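Local coordinates for protein amine Dehydrogenase (Pseudomonas putida, PDB 1JMX) that probably takes part in oxidising amines, this chain carrying two covalently bound c-type hemes that are likely to pass electrons onward, at residues 123-127 / 128-132; 165-168 / 169-172; 241-245 / 246-250. All blocks are in the same frame, centred on the assembly; numbering follows the deposited sequence.

How the contacts relate
Following the chain from the N terminus, the three contacts come in series, and none encloses or crosses another. Each is local, illustrating how side chains a few residues apart organise a turn of structure. Contact 1 (123-132) ends helix 116-129 in the heme-binding part, where the helix gives way to a loop. Contact 2 (165-172) spans successive turns of helix 165-173, set against the loop between barrel strands 223-233 and 237-244. Contact 3 (241-250) closes the tight hairpin joining strands 237-244 and 247-256 of that barrel. They stay well apart: nearest atoms are about 21 Å between contacts 1 and 2, and about 20 Å between contacts 2 and 3.

Contact 1 of 3, residues 123-127 / 128-132; sequences VNFHL and GQWPS. With HEC (heme c), chain E.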
loop_
_atom_site.group_PDB
_atom_site.type_symbol
_atom_site.label_atom_id
_atom_site.label_comp_id
_atom_site.label_asym_id
_atom_site.label_seq_id
_atom_site.Cartn_x
_atom_site.Cartn_y
_atom_site.Cartn_z
ATOM N N VAL A 123 17.529 4.422 -5.857
ATOM C CA VAL A 123 16.665 4.317 -7.036
ATOM C C VAL A 123 16.900 3.000 -7.792
ATOM O O VAL A 123 15.946 2.328 -8.185
ATOM C CB VAL A 123 16.858 5.506 -7.997
ATOM C CG1 VAL A 123 16.042 5.300 -9.259
ATOM C CG2 VAL A 123 16.432 6.791 -7.322
ATOM N N ASN A 124 18.167 2.625 -7.972
ATOM C CA ASN A 124 18.517 1.382 -8.660
ATOM C C ASN A 124 18.003 0.166 -7.908
ATOM O O ASN A 124 17.569 -0.800 -8.523
ATOM C CB ASN A 124 20.033 1.278 -8.862
ATOM C CG ASN A 124 20.519 2.109 -10.025
ATOM O OD1 ASN A 124 20.397 1.709 -11.175
ATOM N ND2 ASN A 124 21.055 3.279 -9.732
ATOM N N PHE A 125 18.056 0.218 -6.580
ATOM C CA PHE A 125 17.561 -0.879 -5.756
ATOM C C PHE A 125 16.060 -1.079 -5.944
ATOM O O PHE A 125 15.591 -2.205 -5.990
ATOM C CB PHE A 125 17.851 -0.643 -4.269
ATOM C CG PHE A 125 16.977 -1.460 -3.343
ATOM C CD1 PHE A 125 15.911 -0.867 -2.664
ATOM C CD2 PHE A 125 17.179 -2.830 -3.196
ATOM C CE1 PHE A 125 15.069 -1.624 -1.868
ATOM C CE2 PHE A 125 16.336 -3.596 -2.398
ATOM C CZ PHE A 125 15.280 -2.991 -1.736
ATOM N N HIS A 126 15.308 0.014 -6.008
ATOM C CA HIS A 126 13.864 -0.068 -6.181
ATOM C C HIS A 126 13.471 -0.756 -7.475
ATOM O O HIS A 126 12.754 -1.755 -7.453
ATOM C CB HIS A 126 13.232 1.323 -6.113
ATOM C CG HIS A 126 13.051 1.825 -4.720
ATOM N ND1 HIS A 126 14.054 2.386 -3.960
ATOM C CD2 HIS A 126 11.961 1.793 -3.919
ATOM C CE1 HIS A 126 13.560 2.657 -2.763
ATOM N NE2 HIS A 126 12.295 2.316 -2.695
ATOM N N LEU A 127 13.949 -0.224 -8.597
ATOM C CA LEU A 127 13.642 -0.794 -9.904
ATOM C C LEU A 127 14.253 -2.194 -10.045
ATOM O O LEU A 127 13.741 -3.020 -10.788
ATOM C CB LEU A 127 14.154 0.117 -11.027
ATOM C CG LEU A 127 13.290 0.309 -12.279
ATOM C CD1 LEU A 127 14.159 0.843 -13.387
ATOM C CD2 LEU A 127 12.618 -0.973 -12.725
ATOM N N GLY A 128 15.336 -2.455 -9.313
ATOM C CA GLY A 128 15.980 -3.755 -9.372
ATOM C C GLY A 128 15.251 -4.825 -8.587
ATOM O O GLY A 128 15.087 -5.944 -9.063
ATOM N N GLN A 129 14.807 -4.465 -7.383
ATOM C CA GLN A 129 14.084 -5.371 -6.497
ATOM C C GLN A 129 12.629 -5.584 -6.951
ATOM O O GLN A 129 12.072 -6.669 -6.786
ATOM C CB GLN A 129 14.118 -4.831 -5.063
ATOM C CG GLN A 129 13.646 -5.822 -4.002
ATOM C CD GLN A 129 14.565 -7.023 -3.873
ATOM O OE1 GLN A 129 15.714 -6.981 -4.299
ATOM N NE2 GLN A 129 14.058 -8.100 -3.291
ATOM N N TRP A 130 12.026 -4.537 -7.512
ATOM C CA TRP A 130 10.653 -4.601 -8.001
ATOM C C TRP A 130 10.624 -4.130 -9.452
ATOM O O TRP A 130 10.333 -2.970 -9.727
ATOM C CB TRP A 130 9.730 -3.736 -7.136
ATOM C CG TRP A 130 9.748 -4.147 -5.715
ATOM C CD1 TRP A 130 9.266 -5.305 -5.203
ATOM C CD2 TRP A 130 10.398 -3.468 -4.633
ATOM N NE1 TRP A 130 9.590 -5.408 -3.875
ATOM C CE2 TRP A 130 10.288 -4.294 -3.498
ATOM C CE3 TRP A 130 11.076 -2.247 -4.520
ATOM C CZ2 TRP A 130 10.832 -3.947 -2.258
ATOM C CZ3 TRP A 130 11.618 -1.896 -3.286
ATOM C CH2 TRP A 130 11.493 -2.749 -2.172
ATOM N N PRO A 131 10.942 -5.032 -10.402
ATOM C CA PRO A 131 10.961 -4.734 -11.838
ATOM C C PRO A 131 9.668 -4.127 -12.394
ATOM O O PRO A 131 9.709 -3.359 -13.344
ATOM C CB PRO A 131 11.258 -6.101 -12.464
ATOM C CG PRO A 131 12.089 -6.771 -11.425
ATOM C CD PRO A 131 11.335 -6.434 -10.164
ATOM N N SER A 132 8.533 -4.452 -11.789
ATOM C CA SER A 132 7.249 -3.935 -12.252
ATOM C C SER A 132 7.025 -2.467 -11.904
ATOM O O SER A 132 6.056 -1.865 -12.356
ATOM C CB SER A 132 6.107 -4.752 -11.660
ATOM O OG SER A 132 6.037 -4.542 -10.264
HETATM FE FE HEC E . 10.707 3.168 -1.539
HETATM C CHA HEC E . 11.764 1.325 1.040
HETATM C CHB HEC E . 12.866 5.598 -0.627
HETATM C CHC HEC E . 9.786 4.984 -4.245
HETATM C CHD HEC E . 8.549 0.666 -2.457
HETATM N NA HEC E . 12.004 3.417 -0.096
HETATM C C1A HEC E . 12.319 2.554 0.902
HETATM C C2A HEC E . 13.319 3.090 1.781
HETATM C C3A HEC E . 13.616 4.302 1.317
HETATM C C4A HEC E . 12.810 4.496 0.143
HETATM C CMA HEC E . 14.626 5.275 1.900
HETATM C CAA HEC E . 13.911 2.379 2.978
HETATM C CBA HEC E . 15.365 2.118 2.590
HETATM C CGA HEC E . 16.214 1.382 3.595
HETATM O O1A HEC E . 15.753 1.004 4.659
HETATM O O2A HEC E . 17.370 1.171 3.297
HETATM N NB HEC E . 11.205 4.903 -2.270
HETATM C C1B HEC E . 12.138 5.809 -1.765
HETATM C C2B HEC E . 12.294 6.976 -2.565
HETATM C C3B HEC E . 11.444 6.803 -3.616
HETATM C C4B HEC E . 10.749 5.526 -3.415
HETATM C CMB HEC E . 13.251 8.156 -2.294
HETATM C CAB HEC E . 11.319 7.807 -4.754
HETATM C CBB HEC E . 11.987 7.399 -6.070
HETATM N NC HEC E . 9.419 2.893 -3.013
HETATM C C1C HEC E . 9.154 3.759 -4.052
HETATM C C2C HEC E . 8.147 3.242 -4.932
HETATM C C3C HEC E . 7.786 2.054 -4.441
HETATM C C4C HEC E . 8.589 1.814 -3.248
HETATM C CMC HEC E . 7.615 3.950 -6.181
HETATM C CAC HEC E . 6.633 1.248 -5.000
HETATM C CBC HEC E . 6.862 0.247 -6.115
HETATM N ND HEC E . 10.252 1.377 -0.865
HETATM C C1D HEC E . 9.344 0.454 -1.342
HETATM C C2D HEC E . 9.345 -0.768 -0.533
HETATM C C3D HEC E . 10.289 -0.525 0.445
HETATM C C4D HEC E . 10.799 0.768 0.220
HETATM C CMD HEC E . 8.485 -2.008 -0.756
HETATM C CAD HEC E . 10.801 -1.381 1.610
HETATM C CBD HEC E . 10.152 -2.706 1.838
HETATM C CGD HEC E . 9.069 -2.599 2.859
HETATM O O1D HEC E . 8.516 -1.489 3.030
HETATM O O2D HEC E . 8.754 -3.622 3.505
#
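His126 and Trp130 meet in the pocket of a bis-histidine c-type heme, at the C-terminal end of helix 116-129, and with Phe125 they form an aromatic cluster. His126 NE2 coordinates the heme iron at 2.1 Å, and His104 supplies the other axial ligand. Behind the metal bond, His126 ND1 is hydrogen-bonded to Leu122 O one turn earlier, which should fix the rotation of the imidazole. The backbone bond from Trp130 N to His126 O (2.9 Å) closes the last helical turn; Trp130 is itself the first residue to leave helical geometry. Its CG stands anti to the carbonyl carbon (chi1 -58°), which turns the indole back along the helix toward the porphyrin. There CH2 comes within 3.4 Å of heme C2D, and the heme methyl CMD lies over one indole face, near its rim; Gln129 CG sits over the opposite face. The adjacent ring atom, Trp130 CZ3, reaches Phe125 CE1 at 3.7 Å, with the six-membered rings obliquely inclined at 76°. Gln129 CB also makes an off-centre CH-pi contact with the Phe125 ring, 4.2 Å from its centroid. The same phenyl ring makes a cation-pi contact with Arg43 and touches the other heme of the chain. Trp130 NE1 bonds to an acidic side chain of a neighbouring subunit. With an alanine in place of Trp130, the heme methyl and Phe125 CE1 would probably lose this cover, and the acidic group its N-H mate. The chemistry thus couples ligation to packing: the carbonyl behind His126 probably makes the imidazole a stronger electron donor to the iron, while the Trp130 indole packs on the porphyrin rim and Phe125 extends the cluster to the other heme.

Contact 2 of 3, residues 165-168 / 169-172; sequences AAWA and EWQK
Trp167 and Gln171 make an i to i+4 side-chain stack along the short alpha-helix 165-173, a surface contact beside the beta barrel. The glutamine has CG turned back along the helix (chi1 -70°) and its chain extended beyond it, which together carry the amide over one indole face. Gln171 CG sits almost squarely above the six-membered ring of Trp167, 3.7 Å from its centroid, as a CH-pi contact. Farther out the amide is nearly parallel to the indole, the two planes differing by only 7°. Backbone bonding sets this spacing: Gln171 N donates to Trp167 O at 3.0 Å, and Glu169 N to Ala165 O at 2.8 Å, whereas Trp170 N divides itself between Ala166 O and Trp167 O in two weak bonds.

Trp170 approaches Trp167 differently. The indoles meet rim to rim, neither covering the other, with Trp167 CZ3 in the plane of the Trp170 ring and 3.5 Å from its CD1. Trp170 NE1 is hydrogen-bonded to Asn234 O and its ring meets Tyr236, which ties the helix to the loop between strands 223-233 and 237-244; Trp167 in turn makes a cation-pi contact with Arg31. In the stack itself, Gln171 NE2 lies 3.3 Å from Trp167 NE1, but both are donors, so this is an approach across the ring face and not a hydrogen bond.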
loop_
_atom_site.group_PDB
_atom_site.type_symbol
_atom_site.label_atom_id
_atom_site.label_comp_id
_atom_site.label_asym_id
_atom_site.label_seq_id
_atom_site.Cartn_x
_atom_site.Cartn_y
_atom_site.Cartn_z
ATOM N N ALA A 165 24.180 21.769 8.865
ATOM C CA ALA A 165 24.607 22.466 10.069
ATOM C C ALA A 165 23.877 21.896 11.283
ATOM O O ALA A 165 24.463 21.725 12.349
ATOM C CB ALA A 165 24.325 23.957 9.930
ATOM N N ALA A 166 22.604 21.560 11.081
ATOM C CA ALA A 166 21.748 21.002 12.125
ATOM C C ALA A 166 22.325 19.748 12.769
ATOM O O ALA A 166 22.334 19.611 13.993
ATOM C CB ALA A 166 20.372 20.703 11.543
ATOM N N TRP A 167 22.787 18.824 11.934
ATOM C CA TRP A 167 23.367 17.581 12.416
ATOM C C TRP A 167 24.698 17.817 13.117
ATOM O O TRP A 167 25.001 17.176 14.123
ATOM C CB TRP A 167 23.563 16.605 11.253
ATOM C CG TRP A 167 24.211 15.324 11.660
ATOM C CD1 TRP A 167 25.269 14.716 11.057
ATOM C CD2 TRP A 167 23.849 14.495 12.774
ATOM N NE1 TRP A 167 25.592 13.560 11.723
ATOM C CE2 TRP A 167 24.739 13.398 12.781
ATOM C CE3 TRP A 167 22.860 14.575 13.769
ATOM C CZ2 TRP A 167 24.672 12.383 13.743
ATOM C CZ3 TRP A 167 22.793 13.567 14.727
ATOM C CH2 TRP A 167 23.698 12.484 14.705
ATOM N N ALA A 168 25.499 18.719 12.561
ATOM C CA ALA A 168 26.810 19.045 13.118
ATOM C C ALA A 168 26.661 19.667 14.503
ATOM O O ALA A 168 27.353 19.277 15.452
ATOM C CB ALA A 168 27.553 20.007 12.181
ATOM N N GLU A 169 25.736 20.620 14.610
ATOM C CA GLU A 169 25.464 21.321 15.859
ATOM C C GLU A 169 24.715 20.470 16.861
ATOM O O GLU A 169 24.703 20.774 18.056
ATOM C CB GLU A 169 24.718 22.620 15.583
ATOM C CG GLU A 169 25.648 23.704 15.063
ATOM C CD GLU A 169 24.926 24.950 14.588
ATOM O OE1 GLU A 169 25.163 25.361 13.422
ATOM O OE2 GLU A 169 24.142 25.531 15.382
ATOM N N TRP A 170 24.070 19.418 16.373
ATOM C CA TRP A 170 23.362 18.519 17.256
ATOM C C TRP A 170 24.356 17.549 17.904
ATOM O O TRP A 170 24.235 17.230 19.083
ATOM C CB TRP A 170 22.275 17.746 16.517
ATOM C CG TRP A 170 21.584 16.819 17.437
ATOM C CD1 TRP A 170 21.646 15.463 17.429
ATOM C CD2 TRP A 170 20.795 17.182 18.573
ATOM N NE1 TRP A 170 20.952 14.955 18.493
ATOM C CE2 TRP A 170 20.418 15.988 19.214
ATOM C CE3 TRP A 170 20.374 18.404 19.114
ATOM C CZ2 TRP A 170 19.637 15.974 20.373
ATOM C CZ3 TRP A 170 19.597 18.393 20.267
ATOM C CH2 TRP A 170 19.237 17.183 20.885
ATOM N N GLN A 171 25.337 17.086 17.128
ATOM C CA GLN A 171 26.351 16.166 17.632
ATOM C C GLN A 171 27.144 16.766 18.794
ATOM O O GLN A 171 27.691 16.037 19.622
ATOM C CB GLN A 171 27.323 15.772 16.518
ATOM C CG GLN A 171 26.724 14.883 15.453
ATOM C CD GLN A 171 27.759 14.407 14.448
ATOM O OE1 GLN A 171 28.377 13.345 14.626
ATOM N NE2 GLN A 171 27.963 15.194 13.387
ATOM N N LYS A 172 27.240 18.093 18.827
ATOM C CA LYS A 172 27.961 18.778 19.892
ATOM C C LYS A 172 27.052 19.158 21.061
ATOM O O LYS A 172 27.444 19.017 22.223
ATOM C CB LYS A 172 28.670 20.027 19.355
ATOM C CG LYS A 172 29.859 19.741 18.426
ATOM C CD LYS A 172 31.178 19.462 19.174
ATOM C CE LYS A 172 31.176 18.147 19.969
ATOM N NZ LYS A 172 31.015 18.349 21.458
#

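Contact 3 of 3, residues 241-245 / 246-250; sequences NVKVG and DANLR
Val242 and Leu249 form the hydrogen-bonded pair farther from the turn in a tight antiparallel beta hairpin, which links two neighbouring strands of the eight-stranded barrel through a type II' turn from Val244 to Ala247. Val242 N donates to Leu249 O at 2.8 Å, in the carbonyl plane, and Leu249 N answers to Val242 O at 2.9 Å from well above the plane of the Val242 carbonyl. Closer to the turn, Val244 N reaches Ala247 O at 2.9 Å, whereas the return bond from Ala247 N to Val244 O is weak, at 3.4 Å. Gly245 takes the first corner with a positive phi (77°), which favours glycine.

Val244 and Leu249 project from the same sheet face; CG2 of Val244 lies 4.2 Å from CD1 of Leu249, and both side chains touch Phe224 on strand 223-233. From the other face, Lys243 bends at its second torsion (chi2 78°) and reaches across toward the turn, bringing NZ to Asp246 O at 3.0 Å in a weak hydrogen bond. The chemistry is therefore divided: the apolar face packs on side chains of the flanking strands, while a lysine ammonium group makes one weak bond to a turn carbonyl without a salt bridge to the Asp246 carboxylate.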
loop_
_atom_site.group_PDB
_atom_site.type_symbol
_atom_site.label_atom_id
_atom_site.label_comp_id
_atom_site.label_asym_id
_atom_site.label_seq_id
_atom_site.Cartn_x
_atom_site.Cartn_y
_atom_site.Cartn_z
ATOM N N ASN A 241 7.989 1.287 26.314
ATOM C CA ASN A 241 6.912 0.321 26.332
ATOM C C ASN A 241 6.403 0.271 27.759
ATOM O O ASN A 241 7.150 -0.044 28.688
ATOM C CB ASN A 241 7.386 -1.063 25.892
ATOM C CG ASN A 241 6.231 -2.026 25.713
ATOM O OD1 ASN A 241 5.801 -2.705 26.660
ATOM N ND2 ASN A 241 5.686 -2.054 24.507
ATOM N N VAL A 242 5.132 0.603 27.925
ATOM C CA VAL A 242 4.517 0.624 29.234
ATOM C C VAL A 242 3.235 -0.182 29.257
ATOM O O VAL A 242 2.277 0.118 28.542
ATOM C CB VAL A 242 4.217 2.068 29.681
ATOM C CG1 VAL A 242 3.548 2.070 31.038
ATOM C CG2 VAL A 242 5.510 2.879 29.728
ATOM N N LYS A 243 3.246 -1.219 30.084
ATOM C CA LYS A 243 2.109 -2.102 30.261
ATOM C C LYS A 243 1.082 -1.412 31.165
ATOM O O LYS A 243 1.246 -1.382 32.396
ATOM C CB LYS A 243 2.590 -3.405 30.906
ATOM C CG LYS A 243 1.512 -4.442 31.138
ATOM C CD LYS A 243 1.174 -5.168 29.860
ATOM C CE LYS A 243 0.065 -6.186 30.077
ATOM N NZ LYS A 243 -0.418 -6.728 28.763
ATOM N N VAL A 244 0.074 -0.790 30.546
ATOM C CA VAL A 244 -0.995 -0.106 31.279
ATOM C C VAL A 244 -2.236 -0.991 31.240
ATOM O O VAL A 244 -2.933 -1.078 30.218
ATOM C CB VAL A 244 -1.329 1.281 30.676
ATOM C CG1 VAL A 244 -2.441 1.951 31.487
ATOM C CG2 VAL A 244 -0.091 2.163 30.656
ATOM N N GLY A 245 -2.501 -1.653 32.361
ATOM C CA GLY A 245 -3.634 -2.554 32.440
ATOM C C GLY A 245 -3.318 -3.856 31.724
ATOM O O GLY A 245 -2.339 -4.539 32.053
ATOM N N ASP A 246 -4.115 -4.171 30.708
ATOM C CA ASP A 246 -3.947 -5.397 29.928
ATOM C C ASP A 246 -3.300 -5.121 28.569
ATOM O O ASP A 246 -3.151 -6.033 27.747
ATOM C CB ASP A 246 -5.311 -6.067 29.703
ATOM C CG ASP A 246 -6.016 -6.424 31.011
ATOM O OD1 ASP A 246 -5.936 -7.605 31.430
ATOM O OD2 ASP A 246 -6.649 -5.528 31.618
ATOM N N ALA A 247 -2.876 -3.881 28.347
ATOM C CA ALA A 247 -2.276 -3.527 27.070
ATOM C C ALA A 247 -0.882 -2.937 27.171
ATOM O O ALA A 247 -0.572 -2.177 28.093
ATOM C CB ALA A 247 -3.194 -2.558 26.319
ATOM N N ASN A 248 -0.027 -3.332 26.236
ATOM C CA ASN A 248 1.316 -2.790 26.170
ATOM C C ASN A 248 1.218 -1.582 25.269
ATOM O O ASN A 248 0.685 -1.670 24.165
ATOM C CB ASN A 248 2.289 -3.797 25.563
ATOM C CG ASN A 248 2.906 -4.699 26.606
ATOM O OD1 ASN A 248 3.969 -4.392 27.168
ATOM N ND2 ASN A 248 2.233 -5.811 26.897
ATOM N N LEU A 249 1.684 -0.442 25.761
ATOM C CA LEU A 249 1.646 0.778 24.981
ATOM C C LEU A 249 3.054 1.236 24.636
ATOM O O LEU A 249 3.930 1.259 25.493
ATOM C CB LEU A 249 0.937 1.890 25.753
ATOM C CG LEU A 249 -0.469 1.640 26.305
ATOM C CD1 LEU A 249 -1.078 2.969 26.705
ATOM C CD2 LEU A 249 -1.352 0.969 25.277
ATOM N N ARG A 250 3.276 1.525 23.359
ATOM C CA ARG A 250 4.552 2.029 22.880
ATOM C C ARG A 250 4.528 3.550 23.057
ATOM O O ARG A 250 3.490 4.189 22.900
ATOM C CB ARG A 250 4.715 1.711 21.394
ATOM C CG ARG A 250 5.677 0.586 21.053
ATOM C CD ARG A 250 5.264 -0.764 21.646
ATOM N NE ARG A 250 5.992 -1.879 21.021
ATOM C CZ ARG A 250 5.957 -3.151 21.429
ATOM N NH1 ARG A 250 5.231 -3.510 22.490
ATOM N NH2 ARG A 250 6.609 -4.088 20.736
#